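Local coordinates for uncharacterized protein (Legionella pneumophila subsp. pneumophila, PDB 4XA9) that probably acts as a cysteine peptidase of clan CA through its RavJ-family domain, which is here bound to Gala protein type 1, at residues Q7-R12 and A184-K189; V23-N28 and V175-P180; G64-L69 and V99-N104; A126-M131 and H139-L144. All coordinates share one frame; numbering follows the deposited sequence.

Interaction 1: residues Q7-R12 and A184-K189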
# COMPACT_ATOMS: atom_id res chain seq x y z
N GLN B 7 20.02 -4.28 -14.11
CA GLN B 7 20.44 -4.96 -12.90
C GLN B 7 21.41 -4.09 -12.10
O GLN B 7 21.36 -4.06 -10.88
CB GLN B 7 21.08 -6.31 -13.22
CG GLN B 7 21.37 -7.15 -11.99
CD GLN B 7 20.11 -7.44 -11.18
OE1 GLN B 7 19.15 -8.00 -11.69
NE2 GLN B 7 20.12 -7.04 -9.91
N GLN B 8 22.29 -3.39 -12.81
CA GLN B 8 23.23 -2.47 -12.18
C GLN B 8 22.49 -1.28 -11.57
O GLN B 8 22.93 -0.72 -10.56
CB GLN B 8 24.26 -1.96 -13.19
CG GLN B 8 25.13 -3.04 -13.81
CD GLN B 8 26.05 -2.48 -14.87
OE1 GLN B 8 25.61 -2.17 -15.98
NE2 GLN B 8 27.33 -2.34 -14.54
N ILE B 9 21.38 -0.89 -12.18
CA ILE B 9 20.52 0.15 -11.62
C ILE B 9 19.84 -0.37 -10.37
O ILE B 9 19.77 0.32 -9.35
CB ILE B 9 19.46 0.62 -12.62
CG1 ILE B 9 20.11 1.11 -13.92
CG2 ILE B 9 18.59 1.71 -12.00
CD1 ILE B 9 19.11 1.49 -15.01
N GLN B 10 19.36 -1.60 -10.43
CA GLN B 10 18.71 -2.23 -9.29
C GLN B 10 19.69 -2.39 -8.12
O GLN B 10 19.35 -2.09 -6.98
CB GLN B 10 18.12 -3.58 -9.68
CG GLN B 10 17.51 -4.35 -8.53
CD GLN B 10 16.78 -5.59 -8.99
OE1 GLN B 10 17.21 -6.72 -8.72
NE2 GLN B 10 15.67 -5.40 -9.68
N GLU B 11 20.90 -2.86 -8.42
CA GLU B 11 21.90 -3.06 -7.37
C GLU B 11 22.26 -1.73 -6.72
O GLU B 11 22.50 -1.67 -5.52
CB GLU B 11 23.15 -3.74 -7.92
CG GLU B 11 22.93 -5.21 -8.27
CD GLU B 11 22.48 -6.04 -7.08
OE1 GLU B 11 23.02 -5.84 -5.97
OE2 GLU B 11 21.57 -6.88 -7.25
N ARG B 12 22.27 -0.66 -7.51
CA ARG B 12 22.49 0.67 -6.97
C ARG B 12 21.38 1.05 -5.98
O ARG B 12 21.65 1.61 -4.92
CB ARG B 12 22.56 1.71 -8.09
CG ARG B 12 22.64 3.15 -7.60
CD ARG B 12 23.88 3.40 -6.76
NE ARG B 12 23.92 4.76 -6.22
CZ ARG B 12 23.42 5.11 -5.04
NH1 ARG B 12 22.84 4.20 -4.26
NH2 ARG B 12 23.49 6.38 -4.63
N ALA B 184 10.10 -4.19 -7.41
CA ALA B 184 9.95 -2.78 -7.05
C ALA B 184 11.08 -1.83 -7.47
O ALA B 184 10.86 -0.62 -7.56
CB ALA B 184 9.75 -2.67 -5.54
N LEU B 185 12.28 -2.35 -7.71
CA LEU B 185 13.43 -1.48 -7.99
C LEU B 185 13.99 -1.67 -9.40
O LEU B 185 14.74 -2.61 -9.65
CB LEU B 185 14.54 -1.72 -6.97
CG LEU B 185 14.25 -1.33 -5.52
CD1 LEU B 185 15.45 -1.63 -4.64
CD2 LEU B 185 13.85 0.13 -5.43
N ALA B 186 13.62 -0.76 -10.30
CA ALA B 186 14.12 -0.72 -11.68
C ALA B 186 13.69 -1.93 -12.49
O ALA B 186 14.52 -2.64 -13.06
CB ALA B 186 15.65 -0.60 -11.69
N ILE B 187 12.38 -2.15 -12.55
CA ILE B 187 11.83 -3.32 -13.22
C ILE B 187 10.67 -2.95 -14.14
O ILE B 187 10.00 -1.94 -13.92
CB ILE B 187 11.34 -4.36 -12.21
CG1 ILE B 187 10.26 -3.75 -11.33
CG2 ILE B 187 12.49 -4.86 -11.35
CD1 ILE B 187 9.40 -4.76 -10.72
N PRO B 188 10.43 -3.76 -15.18
CA PRO B 188 9.27 -3.59 -16.06
C PRO B 188 7.97 -3.75 -15.29
O PRO B 188 7.93 -4.46 -14.28
CB PRO B 188 9.45 -4.69 -17.10
CG PRO B 188 10.91 -4.98 -17.10
CD PRO B 188 11.36 -4.80 -15.68
N LYS B 189 6.91 -3.11 -15.78
CA LYS B 189 5.64 -3.10 -15.07
C LYS B 189 5.09 -4.49 -14.80
O LYS B 189 4.37 -4.69 -13.83
CB LYS B 189 4.60 -2.28 -15.84
CG LYS B 189 4.16 -2.87 -17.17
CD LYS B 189 3.04 -2.03 -17.77
CE LYS B 189 2.51 -2.63 -19.07
NZ LYS B 189 3.56 -2.70 -20.13
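Gln10 and Leu185 supply the one hydrogen bond of this contact. Gln10 NE2 lies 2.9 Å from Leu185 O, and an N-H...O angle of 162° marks a nearly straight bond. The oxygen sits close to the amide plane of Gln10, while the nitrogen meets the carbonyl slightly tilted from its plane. The chain of Gln10 reaches that point by extension: CG is turned opposite the backbone nitrogen (chi1 176°) and the chain runs on straight, carrying CB and CG past the same oxygen, each 3.5 Å from Leu185 O. Within helix 6-14 the other amide atom is also engaged, for Gln7 NE2 donates to Gln10 OE1 at 3.2 Å from well above the carbonyl plane. Gln7 is poorly ordered and touches a crystal neighbour, so this second grip on the amide is less certain.

The receiving loop bends sharply at Ala186, which has a positive phi. Ala186 and Ile187 together face Ile169 of strand 168-170, which fits a G1 beta bulge, and Leu185 and Ala186 both point toward the helix.

Apolar contacts flank the polar bond. Ile9 CG2 meets Ala186 CB at 3.8 Å, and Ala186 CB also lies 4.0 Å from Gln10 N, so Ala186 rests directly on the helix backbone. Beside the amide, Ile187 CG2 packs against Gln10 NE2 at 3.6 Å, the two side chains crossing obliquely. Farther out, Ile9 also touches Leu113 of helix 105-114, and Leu185 reaches Val175 of helix 172-176, which places the amino-terminal helix over the loop that follows helix 172-176.

Interaction 2: residues V23-N28 and V175-P180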
# COMPACT_ATOMS: atom_id res chain seq x y z
N VAL B 23 8.92 3.04 7.70
CA VAL B 23 7.80 3.41 6.82
C VAL B 23 6.69 4.01 7.68
O VAL B 23 5.93 3.28 8.32
CB VAL B 23 7.26 2.22 6.03
CG1 VAL B 23 6.27 2.69 4.98
CG2 VAL B 23 8.41 1.46 5.36
N ALA B 24 6.59 5.33 7.70
CA ALA B 24 5.74 5.99 8.67
C ALA B 24 4.25 5.70 8.49
O ALA B 24 3.49 5.75 9.46
CB ALA B 24 5.99 7.50 8.66
N ASP B 25 3.80 5.40 7.27
CA ASP B 25 2.37 5.17 7.09
C ASP B 25 1.99 3.69 7.18
O ASP B 25 0.94 3.29 6.69
CB ASP B 25 1.85 5.78 5.76
CG ASP B 25 2.66 5.35 4.55
OD1 ASP B 25 3.56 4.50 4.68
OD2 ASP B 25 2.37 5.87 3.45
N ILE B 26 2.82 2.89 7.83
CA ILE B 26 2.42 1.54 8.22
C ILE B 26 1.24 1.65 9.18
O ILE B 26 0.33 0.81 9.16
CB ILE B 26 3.60 0.78 8.86
CG1 ILE B 26 4.56 0.32 7.75
CG2 ILE B 26 3.10 -0.39 9.72
CD1 ILE B 26 5.80 -0.36 8.23
N GLY B 27 1.23 2.71 9.97
CA GLY B 27 0.10 3.01 10.83
C GLY B 27 -1.19 3.29 10.07
O GLY B 27 -2.28 3.04 10.59
N ASN B 28 -1.07 3.82 8.86
CA ASN B 28 -2.23 4.10 8.01
C ASN B 28 -2.66 2.86 7.21
O ASN B 28 -3.85 2.56 7.08
CB ASN B 28 -1.92 5.23 7.02
CG ASN B 28 -1.65 6.56 7.71
OD1 ASN B 28 -2.10 6.81 8.82
ND2 ASN B 28 -0.90 7.43 7.02
N VAL B 175 9.43 -1.48 -1.31
CA VAL B 175 10.57 -2.14 -0.69
C VAL B 175 10.57 -1.91 0.82
O VAL B 175 10.85 -2.83 1.59
CB VAL B 175 11.91 -1.64 -1.28
CG1 VAL B 175 13.10 -2.28 -0.56
CG2 VAL B 175 11.96 -1.95 -2.77
N GLY B 176 10.23 -0.70 1.23
CA GLY B 176 10.06 -0.39 2.64
C GLY B 176 9.00 -1.28 3.26
O GLY B 176 9.13 -1.70 4.42
N MSE B 177 7.97 -1.59 2.49
CA MSE B 177 6.88 -2.44 2.97
C MSE B 177 7.24 -3.93 2.95
O MSE B 177 6.50 -4.77 3.48
CB MSE B 177 5.62 -2.20 2.14
CG MSE B 177 4.87 -0.92 2.48
SE MSE B 177 4.29 -0.88 4.35
CE MSE B 177 3.08 0.65 4.27
N GLY B 178 8.36 -4.27 2.31
CA GLY B 178 8.87 -5.64 2.38
C GLY B 178 8.93 -6.41 1.07
O GLY B 178 9.27 -7.60 1.06
N HIS B 179 8.61 -5.75 -0.03
CA HIS B 179 8.71 -6.39 -1.33
C HIS B 179 10.17 -6.46 -1.77
O HIS B 179 10.93 -5.52 -1.54
CB HIS B 179 7.88 -5.65 -2.38
CG HIS B 179 6.40 -5.73 -2.14
ND1 HIS B 179 5.64 -6.79 -2.57
CD2 HIS B 179 5.55 -4.90 -1.50
CE1 HIS B 179 4.38 -6.61 -2.21
NE2 HIS B 179 4.30 -5.46 -1.56
N PRO B 180 10.57 -7.58 -2.39
CA PRO B 180 11.95 -7.73 -2.88
C PRO B 180 12.24 -6.77 -4.03
O PRO B 180 11.31 -6.36 -4.72
CB PRO B 180 12.00 -9.18 -3.35
CG PRO B 180 10.59 -9.52 -3.68
CD PRO B 180 9.75 -8.76 -2.68
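Val23 and Gly176 mark the closest backbone approach, with CA atoms 6.1 Å apart and no hydrogen bond between the two segments. The chain leaves its helix through Gly178, where a positive phi of 117° and two bonds back into the last turn make a Schellman motif; one of these joins Gly178 N to Val175 O at 3.0 Å.

Because Gly176 carries no side chain, Val23 can lie directly against its backbone, with Val23 CG2 3.4 Å from Gly176 O. The other branch, Val23 CG1, faces the selenomethionine Met177 and lies 3.9 Å from its CE. The chain of Met177 bends at its second torsion (chi2 -59°), which sends SE and CE across toward the loop. There Ile26 CG1 meets Met177 SE at 3.6 Å, the two side chains running alongside each other in opposite directions. CE is thus packed against both Val23 and Ile26, and Asp25 OD1 approaches it at 3.9 Å from a side chain set almost perpendicular to that of Met177. This is van der Waals contact only; the polar partners of the Asp25 carboxylate are Trp173 NE1 at OD1 and Cys102 N at OD2.

The arrangement joins the loop after strand 22-23 to the end of helix 172-176 inside the peptidase domain. Gly176 O accepts a hydrogen bond from Ser42 of helix 37-50. Gly27 O is bonded to His216 ND1 and Asn28 O to Ser170 OG, both of the Gala protein type 1 chain, while strand 22-23 pairs in parallel with strand 99-100.

Interaction 3: residues G64-L69 and V99-N104; sequences GAPQLL and VSECSN
Glu101 reaches across to Gly64 and Pro66, and its side chain can be traced atom by atom. CB packs against the carboxylate of Asp25, from the loop after strand 22-23. CG occupies the crowded position between the backbone nitrogen and the carbonyl carbon (chi1 56°), which sets it over the opposite backbone, 3.6 Å from Gly64 O. A second bend (chi2 60°) folds CD back along its own segment and brings it 4.1 Å from Pro66 CA. At the tip, OE2 lies 3.6 Å from Pro66 CA and also borders the proline ring, the two side chains meeting at about a right angle. OE2 accepts a hydrogen bond from Ser103 OG at 3.0 Å through its syn lone pair. The place of OE1 is doubtful because it comes too close to Asn104 in the model.

No hydrogen bond joins the two segments, so the contact rests on van der Waals packing around a carboxylate held mainly by its own loop. That loop leads from strand 99-100 to helix 105-114 and contains Cys102 just ahead of the helix, a placement consistent with the nucleophile cysteine of clan CA peptidases.

Ser103 OG lies beside Pro66, 3.6 Å from Pro66 CA and 3.5 Å from Gln67 N, neither pair a hydrogen bond. At the other end Val99 CG1 packs over Gly64 N at 4.0 Å. Gln67 O is bonded to Tyr107 OH of helix 105-114. The Gala protein type 1 chain borders this face as well: its Ser219 packs on Pro66, and its Lys195 forms a long, weak ion pair with Glu101 OE2.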
# COMPACT_ATOMS: atom_id res chain seq x y z
N GLY B 64 7.78 12.12 8.47
CA GLY B 64 6.61 11.27 8.42
C GLY B 64 5.41 11.96 7.80
O GLY B 64 4.40 11.33 7.52
N ALA B 65 5.52 13.27 7.58
CA ALA B 65 4.39 14.03 7.06
C ALA B 65 4.41 14.08 5.54
O ALA B 65 5.47 14.28 4.93
CB ALA B 65 4.39 15.43 7.64
N PRO B 66 3.24 13.89 4.92
CA PRO B 66 3.10 13.91 3.46
C PRO B 66 3.59 15.22 2.87
O PRO B 66 3.27 16.29 3.38
CB PRO B 66 1.59 13.75 3.24
CG PRO B 66 1.09 13.12 4.50
CD PRO B 66 1.94 13.68 5.59
N GLN B 67 4.38 15.14 1.80
CA GLN B 67 4.77 16.32 1.05
C GLN B 67 3.96 16.34 -0.25
O GLN B 67 4.36 15.72 -1.24
CB GLN B 67 6.27 16.32 0.76
CG GLN B 67 6.86 17.69 0.52
CD GLN B 67 8.37 17.67 0.42
OE1 GLN B 67 8.94 16.98 -0.42
NE2 GLN B 67 9.03 18.44 1.28
N LEU B 68 2.83 17.03 -0.22
CA LEU B 68 1.88 17.00 -1.34
C LEU B 68 2.41 17.67 -2.60
O LEU B 68 2.15 17.20 -3.71
CB LEU B 68 0.55 17.65 -0.92
CG LEU B 68 -0.14 17.06 0.31
CD1 LEU B 68 -1.53 17.64 0.48
CD2 LEU B 68 -0.19 15.54 0.22
N LEU B 69 3.16 18.75 -2.43
CA LEU B 69 3.72 19.46 -3.58
C LEU B 69 4.93 18.73 -4.15
O LEU B 69 5.98 18.64 -3.52
CB LEU B 69 4.12 20.89 -3.19
CG LEU B 69 4.27 21.87 -4.36
CD1 LEU B 69 3.26 21.57 -5.47
CD2 LEU B 69 4.12 23.31 -3.87
N VAL B 99 13.25 7.92 7.67
CA VAL B 99 11.79 7.88 7.67
C VAL B 99 11.22 8.36 6.34
O VAL B 99 11.66 9.37 5.81
CB VAL B 99 11.22 8.76 8.80
CG1 VAL B 99 9.71 8.67 8.84
CG2 VAL B 99 11.82 8.35 10.14
N SER B 100 10.23 7.64 5.82
CA SER B 100 9.49 8.13 4.65
C SER B 100 8.09 7.53 4.60
O SER B 100 7.70 6.76 5.48
CB SER B 100 10.27 7.83 3.38
OG SER B 100 9.82 8.64 2.31
N GLU B 101 7.34 7.89 3.58
CA GLU B 101 5.99 7.46 3.35
C GLU B 101 5.55 7.32 1.89
O GLU B 101 6.34 7.46 1.00
CB GLU B 101 4.97 8.00 4.33
CG GLU B 101 4.89 9.48 4.46
CD GLU B 101 4.56 10.10 3.17
OE1 GLU B 101 5.47 10.38 2.42
OE2 GLU B 101 3.37 10.31 2.93
N CYS B 102 4.31 6.97 1.65
CA CYS B 102 3.96 6.58 0.29
C CYS B 102 3.96 7.74 -0.70
O CYS B 102 3.97 7.51 -1.91
CB CYS B 102 2.60 5.88 0.25
SG CYS B 102 1.17 6.95 0.52
N SER B 103 3.96 8.98 -0.21
CA SER B 103 3.95 10.11 -1.13
C SER B 103 5.36 10.65 -1.42
O SER B 103 5.62 11.14 -2.51
CB SER B 103 3.06 11.24 -0.61
OG SER B 103 3.67 11.93 0.47
N ASN B 104 6.26 10.57 -0.44
CA ASN B 104 7.59 11.17 -0.62
C ASN B 104 8.69 10.15 -0.90
O ASN B 104 9.80 10.53 -1.27
CB ASN B 104 7.98 12.02 0.60
CG ASN B 104 8.11 11.22 1.91
OD1 ASN B 104 8.21 9.99 1.90
ND2 ASN B 104 8.13 11.92 3.03

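Interaction 4: residues A126-M131 and H139-L144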
# COMPACT_ATOMS: atom_id res chain seq x y z
N ALA B 126 11.08 10.42 -14.29
CA ALA B 126 9.76 10.97 -14.04
C ALA B 126 9.23 10.57 -12.67
O ALA B 126 9.57 9.51 -12.14
CB ALA B 126 8.80 10.53 -15.13
N VAL B 127 8.42 11.43 -12.08
CA VAL B 127 7.72 11.10 -10.85
C VAL B 127 6.23 11.20 -11.11
O VAL B 127 5.73 12.24 -11.55
CB VAL B 127 8.12 12.02 -9.68
CG1 VAL B 127 7.37 11.62 -8.43
CG2 VAL B 127 9.63 11.97 -9.45
N ILE B 128 5.51 10.12 -10.84
CA ILE B 128 4.09 10.07 -11.16
C ILE B 128 3.26 9.80 -9.92
O ILE B 128 3.74 9.20 -8.96
CB ILE B 128 3.79 8.99 -12.22
CG1 ILE B 128 3.98 7.59 -11.64
CG2 ILE B 128 4.68 9.17 -13.45
CD1 ILE B 128 3.66 6.46 -12.63
N GLY B 129 2.01 10.26 -9.95
CA GLY B 129 1.04 9.88 -8.95
C GLY B 129 0.27 8.70 -9.51
O GLY B 129 -0.30 8.78 -10.60
N SER B 130 0.26 7.59 -8.77
CA SER B 130 -0.39 6.36 -9.22
C SER B 130 -1.45 5.97 -8.19
O SER B 130 -1.72 6.74 -7.27
CB SER B 130 0.65 5.26 -9.41
OG SER B 130 0.09 4.06 -9.91
N MSE B 131 -2.03 4.78 -8.34
CA MSE B 131 -3.12 4.33 -7.49
C MSE B 131 -4.25 5.37 -7.48
O MSE B 131 -4.53 6.00 -6.46
CB MSE B 131 -2.61 4.04 -6.07
CG MSE B 131 -3.50 3.09 -5.27
SE MSE B 131 -2.75 2.60 -3.54
CE MSE B 131 -1.07 1.76 -4.08
N HIS B 139 -0.50 7.24 -4.49
CA HIS B 139 0.79 6.57 -4.41
C HIS B 139 1.77 7.12 -5.44
O HIS B 139 1.52 7.05 -6.64
CB HIS B 139 0.59 5.07 -4.62
CG HIS B 139 1.85 4.26 -4.61
ND1 HIS B 139 1.98 3.10 -5.34
CD2 HIS B 139 3.02 4.43 -3.95
CE1 HIS B 139 3.18 2.60 -5.14
NE2 HIS B 139 3.83 3.38 -4.31
N ASN B 140 2.89 7.68 -4.98
CA ASN B 140 3.84 8.27 -5.91
C ASN B 140 4.89 7.26 -6.32
O ASN B 140 5.36 6.46 -5.50
CB ASN B 140 4.49 9.53 -5.31
CG ASN B 140 3.53 10.71 -5.27
OD1 ASN B 140 2.63 10.82 -6.11
ND2 ASN B 140 3.72 11.60 -4.30
N ILE B 141 5.25 7.28 -7.60
CA ILE B 141 6.18 6.33 -8.17
C ILE B 141 7.21 7.06 -9.02
O ILE B 141 6.90 8.10 -9.61
CB ILE B 141 5.42 5.27 -9.03
CG1 ILE B 141 4.43 4.48 -8.16
CG2 ILE B 141 6.38 4.32 -9.73
CD1 ILE B 141 3.67 3.40 -8.95
N THR B 142 8.42 6.53 -9.08
CA THR B 142 9.45 7.08 -9.95
C THR B 142 9.60 6.20 -11.19
O THR B 142 9.64 4.97 -11.09
CB THR B 142 10.81 7.20 -9.23
OG1 THR B 142 10.68 8.10 -8.12
CG2 THR B 142 11.90 7.73 -10.17
N LEU B 143 9.69 6.84 -12.35
CA LEU B 143 9.85 6.15 -13.62
C LEU B 143 11.21 6.43 -14.24
O LEU B 143 11.76 7.53 -14.11
CB LEU B 143 8.75 6.56 -14.61
CG LEU B 143 7.30 6.24 -14.25
CD1 LEU B 143 6.37 6.65 -15.39
CD2 LEU B 143 7.15 4.77 -13.92
N LEU B 144 11.77 5.42 -14.90
CA LEU B 144 12.93 5.60 -15.76
C LEU B 144 12.46 5.37 -17.19
O LEU B 144 12.17 4.24 -17.58
CB LEU B 144 14.05 4.62 -15.40
CG LEU B 144 14.88 4.95 -14.15
CD1 LEU B 144 15.88 3.83 -13.88
CD2 LEU B 144 15.60 6.27 -14.32
O HOH W 1 0.19 1.94 -7.73
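Ser130 OG is gripped from several directions: it bonds Leu198 O, has a weak bond to Ser197 O, and accepts from a water that ties it to His139. The water oxygen lies 3.0 Å from Ser130 OG and 3.2 Å from His139 ND1, and it sits in the plane of the imidazole at its edge. At the other ring nitrogen, His139 NE2 is bonded to Asp171 OD1. These two polar partners together fix the rotation of the ring. Ile141 CG1 lies over one face, 3.8 Å above the plane and offset toward the rim. The selenomethionine Met131 bends at its third torsion (chi3 -60°), which turns Met131 CE back to lie obliquely 3.6 Å from His139 ND1. The ring also meets that of Trp173, their planes at about 55°.

These residues lie toward the turn of a beta hairpin, strands 123-133 and 136-146, the central pair of a four-stranded antiparallel sheet; the short strand axes make an angle of 148°. The His139-Asp171 pair is consistent with the histidine and acidic partner of a clan CA active site.

Six backbone hydrogen bonds join the two segments, two at each of the pairs Ala126-Leu143, Ile128-Ile141 and Ser130-His139. In the middle pair Ile128 N meets Ile141 O at 2.7 Å, nearly straight. On the face of Ile128, Ile128 CG2 meets Leu143 CD1 at 3.6 Å, the side chains crossing nearly perpendicularly. The face of Val127, Asn140 and Thr142 is the other one, where Asn140 and Thr142 touch helix 105-114. There Asn140 OD1 lies 3.4 Å from Gly129 CA, while its ND2 is bonded to Ser103 O.

In the fold
Interactions 1, 2 and 4 are made almost wholly of buried residues, whereas interaction 3 reaches the surface at Gln67. Their chemistry differs with place. Interaction 4 is a backbone ladder within the sheet, and interaction 1 sets one side-chain amide hydrogen bond among apolar groups. Without any hydrogen bond between their segments, interaction 2 joins a loop to the end of helix 172-176 and interaction 3 joins a loop to strand 99-100 and the turn after it. Interactions 2 and 3 adjoin, since Ala24 N bonds Ser100 O. Interactions 3 and 4 meet at Asn140, and packing of Val175 with Leu185 joins interaction 2 to interaction 1. Interactions 1 and 3 lie on opposite sides of the chain centre, about 22 Å apart between centres.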